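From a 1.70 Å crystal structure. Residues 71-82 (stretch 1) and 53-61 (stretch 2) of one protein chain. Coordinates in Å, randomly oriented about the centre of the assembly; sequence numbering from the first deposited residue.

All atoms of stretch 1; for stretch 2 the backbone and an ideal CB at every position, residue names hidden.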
# COMPACT_ATOMS: atom_id res chain seq x y z
N SER A 71 3.32 11.55 4.21
CA SER A 71 4.66 11.27 4.75
C SER A 71 5.45 10.35 3.81
O SER A 71 6.68 10.42 3.73
CB SER A 71 4.56 10.63 6.13
OG SER A 71 4.03 11.55 7.07
N ILE A 72 4.73 9.49 3.11
CA ILE A 72 5.35 8.62 2.12
C ILE A 72 5.78 9.38 0.88
O ILE A 72 6.94 9.31 0.47
CB ILE A 72 4.38 7.49 1.73
CG1 ILE A 72 4.15 6.57 2.93
CG2 ILE A 72 4.92 6.70 0.54
CD1 ILE A 72 3.01 5.57 2.75
N VAL A 73 4.86 10.13 0.27
CA VAL A 73 5.17 10.73 -1.03
C VAL A 73 6.16 11.88 -0.95
O VAL A 73 6.83 12.19 -1.93
CB VAL A 73 3.91 11.19 -1.81
CG1 VAL A 73 2.92 10.01 -2.03
CG2 VAL A 73 3.24 12.35 -1.12
N GLU A 74 6.27 12.53 0.20
CA GLU A 74 7.22 13.64 0.28
C GLU A 74 8.67 13.14 0.23
O GLU A 74 9.58 13.91 -0.07
CB GLU A 74 6.95 14.54 1.50
CG GLU A 74 7.37 13.97 2.83
CD GLU A 74 6.84 14.79 4.01
OE1 GLU A 74 6.20 15.84 3.78
OE2 GLU A 74 7.06 14.36 5.16
N ARG A 75 8.86 11.85 0.49
CA ARG A 75 10.17 11.21 0.37
C ARG A 75 10.42 10.63 -1.02
O ARG A 75 11.40 9.91 -1.23
CB ARG A 75 10.32 10.09 1.42
CG ARG A 75 10.62 10.57 2.85
CD ARG A 75 9.45 11.28 3.48
NE ARG A 75 9.15 10.75 4.82
CZ ARG A 75 8.43 11.38 5.75
NH1 ARG A 75 7.93 12.58 5.51
NH2 ARG A 75 8.22 10.81 6.92
N LEU A 76 9.54 10.94 -1.97
CA LEU A 76 9.61 10.39 -3.32
C LEU A 76 9.45 11.47 -4.38
O LEU A 76 8.85 11.24 -5.44
CB LEU A 76 8.53 9.30 -3.50
CG LEU A 76 8.50 8.19 -2.45
CD1 LEU A 76 7.12 7.53 -2.39
CD2 LEU A 76 9.58 7.15 -2.68
N SER A 77 9.99 12.65 -4.11
CA SER A 77 9.79 13.82 -4.97
C SER A 77 10.36 13.70 -6.39
O SER A 77 10.08 14.54 -7.24
CB SER A 77 10.35 15.07 -4.29
OG SER A 77 11.64 14.81 -3.76
N PHE A 78 11.15 12.68 -6.65
CA PHE A 78 11.69 12.50 -8.00
C PHE A 78 10.56 12.12 -8.96
O PHE A 78 10.67 12.32 -10.17
CB PHE A 78 12.79 11.44 -8.01
CG PHE A 78 12.33 10.08 -7.57
CD1 PHE A 78 11.77 9.19 -8.47
CD2 PHE A 78 12.46 9.71 -6.24
CE1 PHE A 78 11.35 7.94 -8.05
CE2 PHE A 78 12.05 8.46 -5.82
CZ PHE A 78 11.50 7.57 -6.73
N ALA A 79 9.46 11.61 -8.41
CA ALA A 79 8.33 11.15 -9.21
C ALA A 79 7.46 12.29 -9.74
O ALA A 79 7.27 13.30 -9.06
CB ALA A 79 7.47 10.20 -8.39
N ASN A 80 6.92 12.11 -10.94
CA ASN A 80 5.92 13.04 -11.46
C ASN A 80 4.51 12.73 -10.94
O ASN A 80 3.68 13.62 -10.80
CB ASN A 80 5.87 12.99 -13.00
CG ASN A 80 7.22 13.18 -13.64
OD1 ASN A 80 7.79 12.25 -14.21
ND2 ASN A 80 7.75 14.40 -13.54
N SER A 81 4.25 11.44 -10.68
CA SER A 81 2.90 10.98 -10.41
C SER A 81 2.91 9.85 -9.39
O SER A 81 3.92 9.18 -9.22
CB SER A 81 2.26 10.45 -11.70
OG SER A 81 2.40 11.38 -12.76
N PHE A 82 1.76 9.63 -8.76
CA PHE A 82 1.62 8.64 -7.70
C PHE A 82 0.31 7.89 -7.84
O PHE A 82 -0.72 8.48 -8.14
CB PHE A 82 1.66 9.31 -6.33
CG PHE A 82 3.00 9.90 -5.99
CD1 PHE A 82 3.99 9.11 -5.43
CD2 PHE A 82 3.27 11.23 -6.25
CE1 PHE A 82 5.23 9.65 -5.13
CE2 PHE A 82 4.50 11.78 -5.96
CZ PHE A 82 5.48 10.99 -5.40
N UNK A 53 11.52 10.36 -19.93
CA UNK A 53 10.20 9.82 -20.22
C UNK A 53 9.16 10.83 -19.77
O UNK A 53 9.45 11.70 -18.94
CB UNK A 53 9.99 8.47 -19.54
N UNK A 54 7.97 10.76 -20.35
CA UNK A 54 6.91 11.68 -19.98
C UNK A 54 6.58 11.56 -18.50
O UNK A 54 6.43 12.57 -17.81
CB UNK A 54 5.66 11.42 -20.83
N UNK A 55 6.48 10.33 -18.00
CA UNK A 55 6.05 10.13 -16.62
C UNK A 55 6.87 9.12 -15.83
O UNK A 55 7.11 7.99 -16.26
CB UNK A 55 4.59 9.69 -16.61
N UNK A 56 7.32 9.56 -14.66
CA UNK A 56 7.84 8.66 -13.66
C UNK A 56 6.75 8.53 -12.60
O UNK A 56 6.41 9.49 -11.90
CB UNK A 56 9.16 9.16 -13.07
N UNK A 57 6.16 7.33 -12.55
CA UNK A 57 5.05 7.08 -11.64
C UNK A 57 5.52 6.19 -10.51
O UNK A 57 6.15 5.16 -10.73
CB UNK A 57 3.87 6.44 -12.37
N UNK A 58 5.25 6.61 -9.28
CA UNK A 58 5.55 5.76 -8.14
C UNK A 58 4.25 5.06 -7.76
O UNK A 58 3.21 5.70 -7.57
CB UNK A 58 6.13 6.56 -6.97
N UNK A 59 4.32 3.73 -7.70
CA UNK A 59 3.15 2.91 -7.36
C UNK A 59 3.45 2.10 -6.10
O UNK A 59 3.98 0.99 -6.17
CB UNK A 59 2.77 1.98 -8.52
N UNK A 60 3.11 2.67 -4.95
CA UNK A 60 3.13 1.95 -3.69
C UNK A 60 1.69 1.62 -3.28
O UNK A 60 1.43 1.33 -2.11
CB UNK A 60 3.84 2.77 -2.61
N UNK A 61 0.77 1.69 -4.25
CA UNK A 61 -0.64 1.37 -4.01
C UNK A 61 -1.12 2.03 -2.73
O UNK A 61 -1.69 1.37 -1.85
CB UNK A 61 -0.85 -0.14 -3.93

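Stretch 1 runs from a helix through two type I turns into the start of a strand that pairs in parallel with stretch 2.

At positions 53 and 54 the ideal CB has nothing of stretch 1 within 5.5 Å, so almost any side chain is admissible. The residues are Val 53 and Glu 54; Val 53 O accepts a hydrogen bond from a water that also donates to Asn 80 OD1.

Position 55 has extended backbone angles, and its CB points sideways, 4.7 Å from Ser 81 OG. A hydroxyl at that distance suits a polar chain long enough to turn back, such as Glu, Gln or Asp. Glu 55 does so: Ser 81 OG donates a very short hydrogen bond, 2.4 Å, to Glu 55 OE2.

Position 56 is held by its backbone. Its N donates to Asn 80 OD1 (2.8 Å), and its O accepts from Asn 80 N (2.8 Å) and Ser 81 N (3.2 Å). The CB lies 4.4 Å from Ala 79 CA, and the ring of Phe 78 stands nearby, so Val, Ile or Leu would suit. Ile 56 brings CG2 to the edge of that ring, 4.2 Å from Phe 78 CD1.

The CB of position 57 lies on the sheet face that carries the Ser 81 side chain. No large side chain of stretch 1 meets it there, and a beta-branched or other strand-forming residue would fit. The residue is Ile 57, whose CA makes a CA-H...O contact with Ser 81 O (3.4 Å).

Position 58 points to the other face, with Phe 82 CD1 3.7 Å and Ala 79 CB 4.1 Å from the ideal CB. Leu 76 and Phe 78 complete an apolar pocket that suits a compact aliphatic residue such as Val, Ile or Ala. Val 58 sets CG2 3.4 Å from Ala 79 CB and 4.0 Å from Phe 78 CE1, with CG1 3.9 Å from Leu 76 CD1. Its N donates to Ser 81 O (2.9 Å), continuing the parallel ladder.

Position 59 points away and leaves the choice open; Asp 59 pairs in a salt bridge with the residue at position 61.

At position 60 the CB points toward stretch 1 but is 5.2 Å from Ile 72 CG2, leaving room for a large apolar chain such as Phe, Leu or Met. Phe 60 spans the gap, its CE2 3.7 Å from Leu 76 CD1 and its CD2 4.0 Å from Ile 72 CG2.

Position 61, with positive phi (45°), is out of reach, and Gly or Asn would be comfortable; it is Lys 61, its NZ 2.6 Å from Asp 59 OD2.

Stretch 2 53-61: VEEIIVDFK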
# COMPACT_ATOMS: atom_id res chain seq x y z
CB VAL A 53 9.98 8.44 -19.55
CG1 VAL A 53 10.94 7.42 -20.13
CG2 VAL A 53 10.17 8.54 -18.05
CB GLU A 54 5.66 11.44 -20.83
CG GLU A 54 5.89 11.52 -22.34
CD GLU A 54 6.15 12.94 -22.81
OE1 GLU A 54 5.40 13.85 -22.39
OE2 GLU A 54 7.10 13.15 -23.60
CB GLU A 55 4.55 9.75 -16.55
CG GLU A 55 3.61 10.94 -16.54
CD GLU A 55 2.26 10.64 -15.89
OE1 GLU A 55 1.21 10.92 -16.51
OE2 GLU A 55 2.24 10.12 -14.75
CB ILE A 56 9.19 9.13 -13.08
CG1 ILE A 56 10.24 9.15 -14.19
CG2 ILE A 56 9.63 8.24 -11.93
CD1 ILE A 56 11.56 9.70 -13.76
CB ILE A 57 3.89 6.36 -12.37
CG1 ILE A 57 3.47 7.15 -13.60
CG2 ILE A 57 2.70 6.15 -11.41
CD1 ILE A 57 2.42 6.42 -14.46
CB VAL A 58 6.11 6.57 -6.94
CG1 VAL A 58 6.01 5.73 -5.68
CG2 VAL A 58 7.56 6.96 -7.22
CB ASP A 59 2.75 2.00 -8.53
CG ASP A 59 1.53 1.19 -8.22
OD1 ASP A 59 0.87 1.51 -7.21
OD2 ASP A 59 1.21 0.25 -8.98
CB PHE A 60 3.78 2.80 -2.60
CG PHE A 60 5.26 3.00 -2.77
CD1 PHE A 60 5.94 2.45 -3.85
CD2 PHE A 60 5.98 3.72 -1.83
CE1 PHE A 60 7.31 2.64 -4.00
CE2 PHE A 60 7.34 3.91 -1.97
CZ PHE A 60 8.01 3.36 -3.06
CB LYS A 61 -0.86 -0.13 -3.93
CG LYS A 61 -0.69 -0.89 -5.26
CD LYS A 61 -1.68 -0.41 -6.31
CE LYS A 61 -1.77 -1.41 -7.48
NZ LYS A 61 -0.46 -1.61 -8.20
O HOH W 1 9.83 12.45 -16.11
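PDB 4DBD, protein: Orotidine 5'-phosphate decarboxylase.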